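Local atomic coordinates of LacI family sugar-binding transcriptional regulator (Enterococcus faecalis V583, PDB entry 4RK0), a protein that probably regulates transcription as a sugar-responsive DNA-binding repressor of the LacI family, and here holds a ribofuranose in its sugar-binding region. Residues I129-P134 with P172-T177; A241-E246 with P251-E256; D217-V222 with I265-T270. All coordinates share one frame; numbering follows the deposited sequence.

Contact 1 (I129-P134 with P172-T177)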
ATOM      1  N   ILE A 129     -18.279   2.167  20.867  1.00 27.07           N
ATOM      2  CA  ILE A 129     -17.649   3.361  20.383  1.00 29.55           C
ATOM      3  C   ILE A 129     -17.529   3.225  18.890  1.00 28.06           C
ATOM      4  O   ILE A 129     -17.186   2.152  18.398  1.00 29.07           O
ATOM      5  CB  ILE A 129     -16.212   3.520  20.929  1.00 30.13           C
ATOM      6  CG1 ILE A 129     -16.162   3.552  22.452  1.00 53.93           C
ATOM      7  CG2 ILE A 129     -15.582   4.743  20.311  1.00 37.48           C
ATOM      8  CD1 ILE A 129     -16.492   4.897  23.043  1.00 55.24           C
ATOM      9  N   VAL A 130     -17.790   4.306  18.173  1.00 25.90           N
ATOM     10  CA  VAL A 130     -17.486   4.379  16.759  1.00 31.39           C
ATOM     11  C   VAL A 130     -16.336   5.347  16.599  1.00 30.92           C
ATOM     12  O   VAL A 130     -16.398   6.486  17.077  1.00 31.78           O
ATOM     13  CB  VAL A 130     -18.686   4.861  15.916  1.00 27.24           C
ATOM     14  CG1 VAL A 130     -18.292   4.921  14.443  1.00 34.91           C
ATOM     15  CG2 VAL A 130     -19.877   3.951  16.109  1.00 31.68           C
ATOM     16  N   VAL A 131     -15.259   4.901  15.954  1.00 31.29           N
ATOM     17  CA  VAL A 131     -14.074   5.733  15.820  1.00 30.36           C
ATOM     18  C   VAL A 131     -13.972   6.140  14.369  1.00 35.71           C
ATOM     19  O   VAL A 131     -13.880   5.276  13.455  1.00 28.34           O
ATOM     20  CB  VAL A 131     -12.779   4.973  16.227  1.00 30.18           C
ATOM     21  CG1 VAL A 131     -11.565   5.875  16.088  1.00 30.03           C
ATOM     22  CG2 VAL A 131     -12.866   4.438  17.635  1.00 32.11           C
ATOM     23  N   MET A 132     -13.978   7.447  14.135  1.00 31.57           N
ATOM     24  CA  MET A 132     -14.071   7.974  12.757  1.00 26.33           C
ATOM     25  C   MET A 132     -13.508   9.383  12.628  1.00 27.08           C
ATOM     26  O   MET A 132     -13.316  10.028  13.636  1.00 30.67           O
ATOM     27  CB  MET A 132     -15.541   7.939  12.325  1.00 30.60           C
ATOM     28  CG  MET A 132     -16.480   8.941  12.997  1.00 35.37           C
ATOM     29  SD  MET A 132     -18.194   8.556  12.483  1.00 33.62           S
ATOM     30  CE  MET A 132     -18.155   9.016  10.761  1.00 31.23           C
ATOM     31  N   PRO A 133     -13.257   9.869  11.390  1.00 27.40           N
ATOM     32  CA  PRO A 133     -12.727  11.210  11.232  1.00 24.37           C
ATOM     33  C   PRO A 133     -13.789  12.262  11.392  1.00 42.54           C
ATOM     34  O   PRO A 133     -14.967  11.953  11.236  1.00 29.19           O
ATOM     35  CB  PRO A 133     -12.168  11.235   9.802  1.00 30.22           C
ATOM     36  CG  PRO A 133     -12.937  10.190   9.070  1.00 31.09           C
ATOM     37  CD  PRO A 133     -13.458   9.205  10.087  1.00 30.54           C
ATOM     38  N   PRO A 134     -13.374  13.494  11.734  1.00 36.52           N
ATOM     39  CA  PRO A 134     -14.318  14.615  11.723  1.00 32.58           C
ATOM     40  C   PRO A 134     -14.618  15.039  10.314  1.00 25.89           C
ATOM     41  O   PRO A 134     -13.835  14.744   9.423  1.00 29.61           O
ATOM     42  CB  PRO A 134     -13.544  15.712  12.470  1.00 40.38           C
ATOM     43  CG  PRO A 134     -12.117  15.447  12.132  1.00 38.71           C
ATOM     44  CD  PRO A 134     -12.024  13.930  12.142  1.00 50.25           C
ATOM     45  N   PRO A 172      -6.210   6.364  24.256  1.00 31.17           N
ATOM     46  CA  PRO A 172      -6.353   6.946  25.611  1.00 31.03           C
ATOM     47  C   PRO A 172      -7.788   7.357  25.962  1.00 42.99           C
ATOM     48  O   PRO A 172      -8.257   7.096  27.071  1.00 37.41           O
ATOM     49  CB  PRO A 172      -5.384   8.151  25.576  1.00 30.91           C
ATOM     50  CG  PRO A 172      -4.340   7.754  24.579  1.00 46.21           C
ATOM     51  CD  PRO A 172      -5.017   6.869  23.551  1.00 32.81           C
ATOM     52  N   GLU A 173      -8.507   7.961  25.021  1.00 36.82           N
ATOM     53  CA  GLU A 173      -9.876   8.347  25.300  1.00 31.76           C
ATOM     54  C   GLU A 173     -10.762   7.108  25.482  1.00 31.23           C
ATOM     55  O   GLU A 173     -11.591   7.042  26.387  1.00 37.86           O
ATOM     56  CB  GLU A 173     -10.411   9.287  24.218  1.00 35.64           C
ATOM     57  CG  GLU A 173     -10.422  10.759  24.607  1.00 94.01           C
ATOM     58  CD  GLU A 173     -11.701  11.158  25.326  1.00136.33           C
ATOM     59  OE1 GLU A 173     -12.797  10.902  24.771  1.00 75.01           O
ATOM     60  OE2 GLU A 173     -11.611  11.723  26.441  1.00 83.95           O
ATOM     61  N   ILE A 174     -10.572   6.097  24.648  1.00 30.11           N
ATOM     62  CA  ILE A 174     -11.380   4.869  24.790  1.00 38.84           C
ATOM     63  C   ILE A 174     -11.233   4.216  26.160  1.00 38.72           C
ATOM     64  O   ILE A 174     -12.199   3.709  26.750  1.00 38.39           O
ATOM     65  CB  ILE A 174     -10.996   3.851  23.715  1.00 28.40           C
ATOM     66  CG1 ILE A 174     -11.369   4.401  22.330  1.00 30.59           C
ATOM     67  CG2 ILE A 174     -11.684   2.525  23.951  1.00 34.66           C
ATOM     68  CD1 ILE A 174     -10.671   3.722  21.183  1.00 45.18           C
ATOM     69  N   LEU A 175     -10.008   4.220  26.669  1.00 31.77           N
ATOM     70  CA  LEU A 175      -9.739   3.611  27.954  1.00 34.26           C
ATOM     71  C   LEU A 175     -10.439   4.305  29.122  1.00 36.64           C
ATOM     72  O   LEU A 175     -10.625   3.698  30.167  1.00 41.97           O
ATOM     73  CB  LEU A 175      -8.239   3.548  28.182  1.00 32.20           C
ATOM     74  CG  LEU A 175      -7.472   2.647  27.217  1.00 32.39           C
ATOM     75  CD1 LEU A 175      -5.994   2.791  27.561  1.00 41.52           C
ATOM     76  CD2 LEU A 175      -7.933   1.187  27.269  1.00 44.59           C
ATOM     77  N   LYS A 176     -10.850   5.558  28.935  1.00 38.31           N
ATOM     78  CA  LYS A 176     -11.624   6.280  29.938  1.00 39.80           C
ATOM     79  C   LYS A 176     -13.113   5.928  29.931  1.00 52.27           C
ATOM     80  O   LYS A 176     -13.819   6.331  30.832  1.00 45.23           O
ATOM     81  CB  LYS A 176     -11.463   7.793  29.744  1.00 36.61           C
ATOM     82  CG  LYS A 176     -10.116   8.344  30.178  1.00 62.94           C
ATOM     83  CD  LYS A 176     -10.044   9.840  29.909  1.00 64.28           C
ATOM     84  CE  LYS A 176      -8.819  10.478  30.537  1.00106.40           C
ATOM     85  NZ  LYS A 176      -7.575  10.104  29.814  1.00 82.30           N
ATOM     86  N   THR A 177     -13.585   5.173  28.938  1.00 41.56           N
ATOM     87  CA  THR A 177     -15.028   4.921  28.759  1.00 38.36           C
ATOM     88  C   THR A 177     -15.399   3.563  29.330  1.00 39.43           C
ATOM     89  O   THR A 177     -14.517   2.779  29.675  1.00 41.33           O
ATOM     90  CB  THR A 177     -15.443   4.897  27.262  1.00 31.26           C
ATOM     91  OG1 THR A 177     -14.972   3.677  26.652  1.00 37.38           O
ATOM     92  CG2 THR A 177     -14.886   6.071  26.478  1.00 27.39           C
TER

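Contact 2 (A241-E246 with P251-E256)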
ATOM      1  N   ALA A 241     -13.175   1.767 -14.118  1.00 24.51           N
ATOM      2  CA  ALA A 241     -12.425   1.955 -15.366  1.00 29.21           C
ATOM      3  C   ALA A 241     -13.279   1.538 -16.550  1.00 38.63           C
ATOM      4  O   ALA A 241     -13.232   2.160 -17.612  1.00 40.92           O
ATOM      5  CB  ALA A 241     -11.137   1.146 -15.353  1.00 30.41           C
ATOM      6  N   THR A 242     -14.053   0.483 -16.361  1.00 34.64           N
ATOM      7  CA  THR A 242     -14.795  -0.101 -17.482  1.00 35.60           C
ATOM      8  C   THR A 242     -15.818   0.905 -17.912  1.00 32.81           C
ATOM      9  O   THR A 242     -15.941   1.199 -19.094  1.00 32.60           O
ATOM     10  CB  THR A 242     -15.438  -1.440 -17.108  1.00 34.02           C
ATOM     11  OG1 THR A 242     -14.386  -2.382 -16.811  1.00 36.53           O
ATOM     12  CG2 THR A 242     -16.264  -2.010 -18.274  1.00 36.20           C
ATOM     13  N   LEU A 243     -16.549   1.444 -16.945  1.00 40.46           N
ATOM     14  CA  LEU A 243     -17.552   2.457 -17.240  1.00 34.24           C
ATOM     15  C   LEU A 243     -16.974   3.710 -17.832  1.00 35.20           C
ATOM     16  O   LEU A 243     -17.589   4.306 -18.709  1.00 49.50           O
ATOM     17  CB  LEU A 243     -18.375   2.776 -16.013  1.00 27.35           C
ATOM     18  CG  LEU A 243     -19.386   1.722 -15.587  1.00 46.03           C
ATOM     19  CD1 LEU A 243     -20.165   2.280 -14.431  1.00 36.47           C
ATOM     20  CD2 LEU A 243     -20.330   1.326 -16.715  1.00 76.97           C
ATOM     21  N   LEU A 244     -15.769   4.100 -17.421  1.00 38.98           N
ATOM     22  CA  LEU A 244     -15.171   5.307 -17.981  1.00 41.41           C
ATOM     23  C   LEU A 244     -14.756   5.070 -19.411  1.00 55.46           C
ATOM     24  O   LEU A 244     -14.980   5.908 -20.267  1.00 32.50           O
ATOM     25  CB  LEU A 244     -13.967   5.792 -17.160  1.00 40.74           C
ATOM     26  CG  LEU A 244     -13.222   7.026 -17.670  1.00 37.13           C
ATOM     27  CD1 LEU A 244     -14.138   8.247 -17.735  1.00 35.94           C
ATOM     28  CD2 LEU A 244     -12.044   7.314 -16.742  1.00 30.26           C
ATOM     29  N   LEU A 245     -14.130   3.935 -19.680  1.00 35.03           N
ATOM     30  CA  LEU A 245     -13.723   3.648 -21.061  1.00 30.63           C
ATOM     31  C   LEU A 245     -14.926   3.526 -22.004  1.00 39.13           C
ATOM     32  O   LEU A 245     -14.807   3.819 -23.212  1.00 39.89           O
ATOM     33  CB  LEU A 245     -12.854   2.396 -21.110  1.00 33.48           C
ATOM     34  CG  LEU A 245     -11.395   2.615 -20.680  1.00 41.41           C
ATOM     35  CD1 LEU A 245     -10.642   1.294 -20.762  1.00 49.30           C
ATOM     36  CD2 LEU A 245     -10.698   3.660 -21.533  1.00101.05           C
ATOM     37  N   GLU A 246     -16.076   3.141 -21.453  1.00 32.13           N
ATOM     38  CA  GLU A 246     -17.307   3.085 -22.232  1.00 46.22           C
ATOM     39  C   GLU A 246     -17.760   4.464 -22.658  1.00 64.86           C
ATOM     40  O   GLU A 246     -18.299   4.614 -23.745  1.00 40.12           O
ATOM     41  CB  GLU A 246     -18.440   2.449 -21.438  1.00 31.44           C
ATOM     42  CG  GLU A 246     -18.544   0.935 -21.550  1.00 69.05           C
ATOM     43  CD  GLU A 246     -19.564   0.332 -20.585  1.00 40.13           C
ATOM     44  OE1 GLU A 246     -20.348   1.080 -19.956  1.00 69.64           O
ATOM     45  OE2 GLU A 246     -19.570  -0.904 -20.433  1.00 61.87           O
ATOM     46  N   PRO A 251     -19.352   8.887 -26.174  1.00 35.98           N
ATOM     47  CA  PRO A 251     -19.487  10.031 -25.271  1.00 40.08           C
ATOM     48  C   PRO A 251     -20.892  10.355 -24.805  1.00 38.65           C
ATOM     49  O   PRO A 251     -21.075  10.955 -23.739  1.00 40.18           O
ATOM     50  CB  PRO A 251     -18.927  11.178 -26.092  1.00 43.22           C
ATOM     51  CG  PRO A 251     -17.841  10.537 -26.893  1.00 53.88           C
ATOM     52  CD  PRO A 251     -18.384   9.173 -27.252  1.00 53.52           C
ATOM     53  N   ALA A 252     -21.889   9.968 -25.573  1.00 42.49           N
ATOM     54  CA  ALA A 252     -23.249  10.406 -25.280  1.00 60.58           C
ATOM     55  C   ALA A 252     -24.066   9.376 -24.515  1.00 44.97           C
ATOM     56  O   ALA A 252     -25.269   9.577 -24.330  1.00 38.85           O
ATOM     57  CB  ALA A 252     -23.956  10.785 -26.572  1.00 79.35           C
ATOM     58  N   LYS A 253     -23.439   8.292 -24.045  1.00 35.72           N
ATOM     59  CA  LYS A 253     -24.193   7.277 -23.283  1.00 31.55           C
ATOM     60  C   LYS A 253     -24.781   7.785 -21.981  1.00 37.72           C
ATOM     61  O   LYS A 253     -24.327   8.803 -21.441  1.00 45.09           O
ATOM     62  CB  LYS A 253     -23.345   6.011 -23.087  1.00 44.44           C
ATOM     63  CG  LYS A 253     -22.119   6.133 -22.199  1.00 59.97           C
ATOM     64  CD  LYS A 253     -22.403   5.690 -20.770  1.00112.11           C
ATOM     65  CE  LYS A 253     -22.422   4.176 -20.565  1.00 42.60           C
ATOM     66  NZ  LYS A 253     -23.013   3.908 -19.228  1.00 63.24           N
ATOM     67  N   ASP A 254     -25.820   7.106 -21.474  1.00 33.30           N
ATOM     68  CA  ASP A 254     -26.511   7.603 -20.295  1.00 33.24           C
ATOM     69  C   ASP A 254     -25.611   7.551 -19.067  1.00 39.29           C
ATOM     70  O   ASP A 254     -24.732   6.703 -18.968  1.00 46.90           O
ATOM     71  CB  ASP A 254     -27.794   6.835 -19.951  1.00 32.56           C
ATOM     72  CG  ASP A 254     -29.057   7.693 -20.102  1.00110.08           C
ATOM     73  OD1 ASP A 254     -29.015   8.732 -20.802  1.00 71.56           O
ATOM     74  OD2 ASP A 254     -30.102   7.330 -19.519  1.00 66.64           O
ATOM     75  N   TRP A 255     -25.898   8.451 -18.130  1.00 39.91           N
ATOM     76  CA  TRP A 255     -25.240   8.500 -16.838  1.00 42.57           C
ATOM     77  C   TRP A 255     -25.593   7.249 -16.059  1.00 62.91           C
ATOM     78  O   TRP A 255     -26.771   6.912 -15.940  1.00 50.95           O
ATOM     79  CB  TRP A 255     -25.745   9.702 -16.016  1.00 47.33           C
ATOM     80  CG  TRP A 255     -25.626  11.016 -16.682  1.00 43.71           C
ATOM     81  CD1 TRP A 255     -26.654  11.876 -16.991  1.00 52.66           C
ATOM     82  CD2 TRP A 255     -24.429  11.647 -17.129  1.00 48.16           C
ATOM     83  NE1 TRP A 255     -26.160  12.992 -17.602  1.00 62.63           N
ATOM     84  CE2 TRP A 255     -24.800  12.870 -17.720  1.00 47.83           C
ATOM     85  CE3 TRP A 255     -23.078  11.285 -17.121  1.00 45.72           C
ATOM     86  CZ2 TRP A 255     -23.872  13.742 -18.253  1.00 46.14           C
ATOM     87  CZ3 TRP A 255     -22.156  12.149 -17.663  1.00 49.51           C
ATOM     88  CH2 TRP A 255     -22.555  13.365 -18.223  1.00 80.40           C
ATOM     89  N   GLU A 256     -24.583   6.585 -15.502  1.00 41.89           N
ATOM     90  CA  GLU A 256     -24.799   5.322 -14.825  1.00 39.15           C
ATOM     91  C   GLU A 256     -24.229   5.401 -13.416  1.00 39.98           C
ATOM     92  O   GLU A 256     -23.100   5.851 -13.215  1.00 58.05           O
ATOM     93  CB  GLU A 256     -24.133   4.185 -15.619  1.00 54.64           C
ATOM     94  CG  GLU A 256     -24.598   2.795 -15.207  1.00 58.40           C
ATOM     95  CD  GLU A 256     -24.290   1.712 -16.238  1.00 80.86           C
ATOM     96  OE1 GLU A 256     -23.622   1.978 -17.270  1.00 53.45           O
ATOM     97  OE2 GLU A 256     -24.735   0.569 -16.011  1.00 93.39           O
TER
HETATM   98  O   HOH W   1     -20.192   5.017 -18.598  1.00 42.24           O

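Contact 3 (D217-V222 with I265-T270)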
ATOM      1  N   ASP A 217      -5.908  -6.628   3.004  1.00 31.20           N
ATOM      2  CA  ASP A 217      -5.247  -7.937   3.113  1.00 37.92           C
ATOM      3  C   ASP A 217      -4.648  -8.165   4.492  1.00 27.65           C
ATOM      4  O   ASP A 217      -4.698  -9.289   5.023  1.00 30.70           O
ATOM      5  CB  ASP A 217      -4.202  -8.095   2.002  1.00 37.29           C
ATOM      6  CG  ASP A 217      -4.759  -8.816   0.788  1.00113.53           C
ATOM      7  OD1 ASP A 217      -5.444  -9.845   0.973  1.00 84.42           O
ATOM      8  OD2 ASP A 217      -4.518  -8.364  -0.350  1.00 67.20           O
ATOM      9  N   MET A 218      -4.142  -7.090   5.094  1.00 28.23           N
ATOM     10  CA  MET A 218      -3.562  -7.136   6.441  1.00 29.68           C
ATOM     11  C   MET A 218      -4.486  -7.650   7.549  1.00 29.29           C
ATOM     12  O   MET A 218      -3.992  -7.970   8.627  1.00 25.80           O
ATOM     13  CB  MET A 218      -3.006  -5.762   6.881  1.00 30.58           C
ATOM     14  CG  MET A 218      -1.538  -5.483   6.521  1.00 63.69           C
ATOM     15  SD  MET A 218      -0.300  -6.735   6.920  1.00 25.61           S
ATOM     16  CE  MET A 218       0.157  -6.424   8.581  1.00 34.92           C
ATOM     17  N   CYS A 219      -5.808  -7.674   7.314  1.00 28.55           N
ATOM     18  CA  CYS A 219      -6.752  -8.129   8.340  1.00 22.82           C
ATOM     19  C   CYS A 219      -6.405  -9.537   8.867  1.00 19.58           C
ATOM     20  O   CYS A 219      -6.632  -9.854  10.030  1.00 24.79           O
ATOM     21  CB  CYS A 219      -8.167  -8.102   7.787  1.00 27.55           C
ATOM     22  SG  CYS A 219      -8.853  -6.410   7.623  1.00 26.90           S
ATOM     23  N   GLU A 220      -5.887 -10.373   7.978  1.00 23.36           N
ATOM     24  CA  GLU A 220      -5.569 -11.779   8.304  1.00 26.72           C
ATOM     25  C   GLU A 220      -4.174 -11.949   8.921  1.00 32.28           C
ATOM     26  O   GLU A 220      -3.842 -13.031   9.373  1.00 35.58           O
ATOM     27  CB  GLU A 220      -5.669 -12.630   7.045  1.00 27.27           C
ATOM     28  CG  GLU A 220      -7.016 -12.530   6.326  1.00 42.19           C
ATOM     29  CD  GLU A 220      -7.214 -13.563   5.236  1.00 66.35           C
ATOM     30  OE1 GLU A 220      -6.218 -14.017   4.639  1.00 99.73           O
ATOM     31  OE2 GLU A 220      -8.385 -13.900   4.955  1.00 67.08           O
ATOM     32  N   TYR A 221      -3.374 -10.884   8.934  1.00 27.71           N
ATOM     33  CA  TYR A 221      -2.015 -10.885   9.494  1.00 29.89           C
ATOM     34  C   TYR A 221      -1.827 -10.181  10.834  1.00 38.03           C
ATOM     35  O   TYR A 221      -0.771 -10.264  11.452  1.00 38.64           O
ATOM     36  CB  TYR A 221      -1.047 -10.335   8.441  1.00 23.59           C
ATOM     37  CG  TYR A 221      -1.142 -11.118   7.201  1.00 26.44           C
ATOM     38  CD1 TYR A 221      -2.071 -10.803   6.189  1.00 24.03           C
ATOM     39  CD2 TYR A 221      -0.326 -12.234   7.018  1.00 27.39           C
ATOM     40  CE1 TYR A 221      -2.157 -11.572   5.034  1.00 26.88           C
ATOM     41  CE2 TYR A 221      -0.417 -13.003   5.887  1.00 27.34           C
ATOM     42  CZ  TYR A 221      -1.330 -12.679   4.890  1.00 30.48           C
ATOM     43  OH  TYR A 221      -1.360 -13.502   3.783  1.00 31.54           O
ATOM     44  N   VAL A 222      -2.850  -9.504  11.314  1.00 28.42           N
ATOM     45  CA  VAL A 222      -2.825  -8.944  12.653  1.00 26.78           C
ATOM     46  C   VAL A 222      -3.325 -10.006  13.651  1.00 25.70           C
ATOM     47  O   VAL A 222      -3.869 -11.029  13.240  1.00 28.65           O
ATOM     48  CB  VAL A 222      -3.602  -7.639  12.725  1.00 31.78           C
ATOM     49  CG1 VAL A 222      -2.849  -6.576  11.915  1.00 29.69           C
ATOM     50  CG2 VAL A 222      -5.040  -7.784  12.189  1.00 26.89           C
ATOM     51  N   ILE A 265     -17.209 -10.150   7.314  1.00 24.18           N
ATOM     52  CA  ILE A 265     -16.201 -11.215   7.373  1.00 27.95           C
ATOM     53  C   ILE A 265     -15.883 -11.418   8.803  1.00 28.97           C
ATOM     54  O   ILE A 265     -15.238 -10.576   9.399  1.00 26.95           O
ATOM     55  CB  ILE A 265     -14.895 -10.838   6.668  1.00 28.38           C
ATOM     56  CG1 ILE A 265     -15.161 -10.394   5.230  1.00 35.06           C
ATOM     57  CG2 ILE A 265     -13.938 -12.044   6.656  1.00 39.17           C
ATOM     58  CD1 ILE A 265     -15.763 -11.452   4.337  1.00 40.94           C
ATOM     59  N   GLU A 266     -16.350 -12.520   9.378  1.00 28.46           N
ATOM     60  CA  GLU A 266     -16.131 -12.774  10.777  1.00 27.72           C
ATOM     61  C   GLU A 266     -14.820 -13.503  10.973  1.00 23.33           C
ATOM     62  O   GLU A 266     -14.577 -14.558  10.363  1.00 31.06           O
ATOM     63  CB  GLU A 266     -17.297 -13.567  11.362  1.00 35.40           C
ATOM     64  CG  GLU A 266     -17.213 -13.847  12.853  1.00 43.70           C
ATOM     65  CD  GLU A 266     -18.551 -14.285  13.441  1.00 90.96           C
ATOM     66  OE1 GLU A 266     -19.522 -14.427  12.666  1.00 59.66           O
ATOM     67  OE2 GLU A 266     -18.638 -14.484  14.676  1.00 49.86           O
ATOM     68  N   ARG A 267     -13.975 -12.913  11.809  1.00 24.72           N
ATOM     69  CA  ARG A 267     -12.703 -13.507  12.179  1.00 29.43           C
ATOM     70  C   ARG A 267     -12.649 -13.659  13.682  1.00 32.10           C
ATOM     71  O   ARG A 267     -13.563 -14.289  14.282  1.00 31.46           O
ATOM     72  CB  ARG A 267     -11.536 -12.703  11.574  1.00 23.28           C
ATOM     73  CG  ARG A 267     -11.524 -12.758  10.087  1.00 28.25           C
ATOM     74  CD  ARG A 267     -10.189 -12.315   9.503  1.00 31.66           C
ATOM     75  NE  ARG A 267     -10.206 -12.446   8.056  1.00 25.79           N
ATOM     76  CZ  ARG A 267     -10.499 -11.459   7.194  1.00 26.99           C
ATOM     77  NH1 ARG A 267     -10.851 -10.254   7.635  1.00 25.80           N
ATOM     78  NH2 ARG A 267     -10.470 -11.689   5.887  1.00 27.66           N
ATOM     79  N   PHE A 268     -11.628 -13.107  14.336  1.00 28.18           N
ATOM     80  CA  PHE A 268     -11.385 -13.440  15.714  1.00 31.29           C
ATOM     81  C   PHE A 268     -11.260 -12.251  16.629  1.00 27.82           C
ATOM     82  O   PHE A 268     -10.890 -12.383  17.805  1.00 26.60           O
ATOM     83  CB  PHE A 268     -10.189 -14.412  15.804  1.00 31.23           C
ATOM     84  CG  PHE A 268     -10.513 -15.765  15.254  1.00 35.54           C
ATOM     85  CD1 PHE A 268     -11.205 -16.695  16.030  1.00 47.29           C
ATOM     86  CD2 PHE A 268     -10.228 -16.091  13.933  1.00 34.13           C
ATOM     87  CE1 PHE A 268     -11.551 -17.936  15.520  1.00 55.20           C
ATOM     88  CE2 PHE A 268     -10.578 -17.341  13.413  1.00 47.61           C
ATOM     89  CZ  PHE A 268     -11.237 -18.261  14.210  1.00 63.56           C
ATOM     90  N   SER A 269     -11.661 -11.083  16.155  1.00 25.69           N
ATOM     91  CA  SER A 269     -11.465  -9.879  16.964  1.00 27.42           C
ATOM     92  C   SER A 269     -12.691  -9.432  17.778  1.00 32.91           C
ATOM     93  O   SER A 269     -12.640  -8.428  18.440  1.00 23.31           O
ATOM     94  CB  SER A 269     -10.962  -8.738  16.059  1.00 26.07           C
ATOM     95  OG  SER A 269     -11.976  -8.295  15.180  1.00 24.18           O
ATOM     96  N   THR A 270     -13.778 -10.181  17.704  1.00 30.45           N
ATOM     97  CA  THR A 270     -14.907  -9.974  18.610  1.00 24.44           C
ATOM     98  C   THR A 270     -15.256 -11.219  19.393  1.00 31.26           C
ATOM     99  O   THR A 270     -14.952 -12.333  18.981  1.00 32.40           O
ATOM    100  CB  THR A 270     -16.175  -9.523  17.833  1.00 26.88           C
ATOM    101  OG1 THR A 270     -16.698 -10.618  17.061  1.00 30.15           O
ATOM    102  CG2 THR A 270     -15.857  -8.360  16.900  1.00 32.85           C
TER

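Contact 1 (I129-P134 with P172-T177)
Ile-129 and Thr-177 meet tip to tip, and the isoleucine shows how a strand residue can reach the chain that follows a helix with its last carbon. Its CB already points toward the segment 172-177. CG1 leaves beside the backbone N (chi1 -58°) and carries CD1 to 4.0 Å from Thr-177 CG2, with Thr-177 OG1 slightly farther off. The other branch, CG2, instead faces Val-131 of its own strand, whose CG2 touches Ile-174 CD1 at 4.2 Å.

The threonine is held in place by polar bonds. Its OG1 donates to Ile-174 O over 2.8 Å, lying in the carbonyl plane on a lone pair, and also accepts from Ser-179 N; this fixes the methyl that faces Ile-129. Ile-174 O takes the backbone N of Thr-177 as well, so two donors grip one carbonyl.

Strand 127-132 runs between parallel strands 154-159 and 181-184, and helix 164-175 is the crossover that links these two neighbours of a beta-alpha-beta unit across it. Ile-158 of strand 154-159 touches both Ile-129 and Ile-174, while Leu-193 of helix 187-199 covers Ile-174 and Ile-189 covers Val-131.

Contact 2 (A241-E246 with P251-E256)
Leu-243 and Glu-256 cross at about a right angle, the leucine methyl CD2 lying 3.4 Å from Glu-256 OE1. A carboxylate oxygen thus rests against an aliphatic tip, an arrangement that becomes intelligible once the lysine beside it is considered. Lys-253 does not run straight out from the loop. Its chain bends at chi2 (96°) and again at chi3 (79°), folding back so that NZ arrives 2.8 Å from the same Glu-256 OE1 in a salt bridge whose hydrogen-bond geometry is weak.

From the helix, Glu-246 extends beyond its CG and slants across the lysine. Its OE1 comes within 3.8 Å of Lys-253 CE and 4.0 Å of Lys-253 NZ, the latter a long ion pair. Both carboxylates approach the one ammonium group, the nearer by a short salt bridge and the other by a long one, with Glu-246 OE1 and Glu-256 OE1 4.3 Å apart; the lysine charge close to both would be expected to offset their mutual repulsion, and the three residues form a salt-bridge network. A water adds a further link: it donates to Leu-243 O over 2.7 Å and accepts from Lys-253 NZ in a weak bond, so the helix backbone also joins the network. NZ gives another weak bond to Asp-254 O.

Just beyond the segment 241-246, Arg-247 NH1 binds Lys-253 O, tying the loop backbone to the helix that precedes it. The contact thus joins helix 233-249 to the loop that returns into strand 257-265, in the lobe built on the mixed sheet. Glu-256, just before strand 257-265, already pairs its backbone with Ala-104 of strand 103-107, and Leu-243 packs onto Ile-91 and Val-105 of strands 90-93 and 103-107.

Contact 3 (D217-V222 with I265-T270)
Arg-267 and Glu-220 join two of the chain connections that run between the lobes of this periplasmic-binding-protein-like fold: a 3-10 turn on the way from strand 209-211 to strand 228-230, and the chain leaving strand 257-265. The central bond is a salt bridge, Arg-267 NH2 to Glu-220 OE2 at 3.2 Å. It is bent, with an N-H...O angle of 141°, and reaches the oxygen on its anti side, somewhat out of the carboxylate plane. The carboxylate and guanidinium planes stand 81° apart; Glu-220 crosses the arginine at about a right angle and lays its CG over one guanidinium face, 3.6 Å from Arg-267 NE. Ile-265 CG2 covers the opposite face, 3.4 Å above the guanidinium plane of Arg-267, so the flat group is held between two aliphatic carbons.

Position comes from farther out. The arginine is extended from CG to NE, and a chi4 of 95° then turns the guanidinium across that line. Arg-267 NH2 also bonds Asn-215 OD1, and the backbone N of Arg-267 bonds Thr-227 OG1. Glu-220 OE1 forms a long, weak ion pair with Arg-195 of the second subunit, placing the contact beside the dimer interface. Arg-267 NH1 donates to Leu-226 O, its strongest polar link, while lying 3.4 Å from Cys-219 CB.

Overall arrangement
The three contacts lie in different parts of one two-lobed fold. Contact 1 belongs to the lobe with the parallel sheet containing strand 127-132, contact 2 to the far side of the other lobe, their centres about 41 Å apart on opposite sides of the chain's centre. Contact 3 joins connections between the lobes; its centre lies about 20 Å from that of contact 1 and about 36 Å from that of contact 2. Along the chain, contact 2 falls wholly between the two segments of contact 3. None touches another. The bound ribofuranose is about 10 Å from the side chain of Cys-219 and about 13 Å from that of Val-131, and its pocket residue Asp-214 precedes segment 217-222 closely.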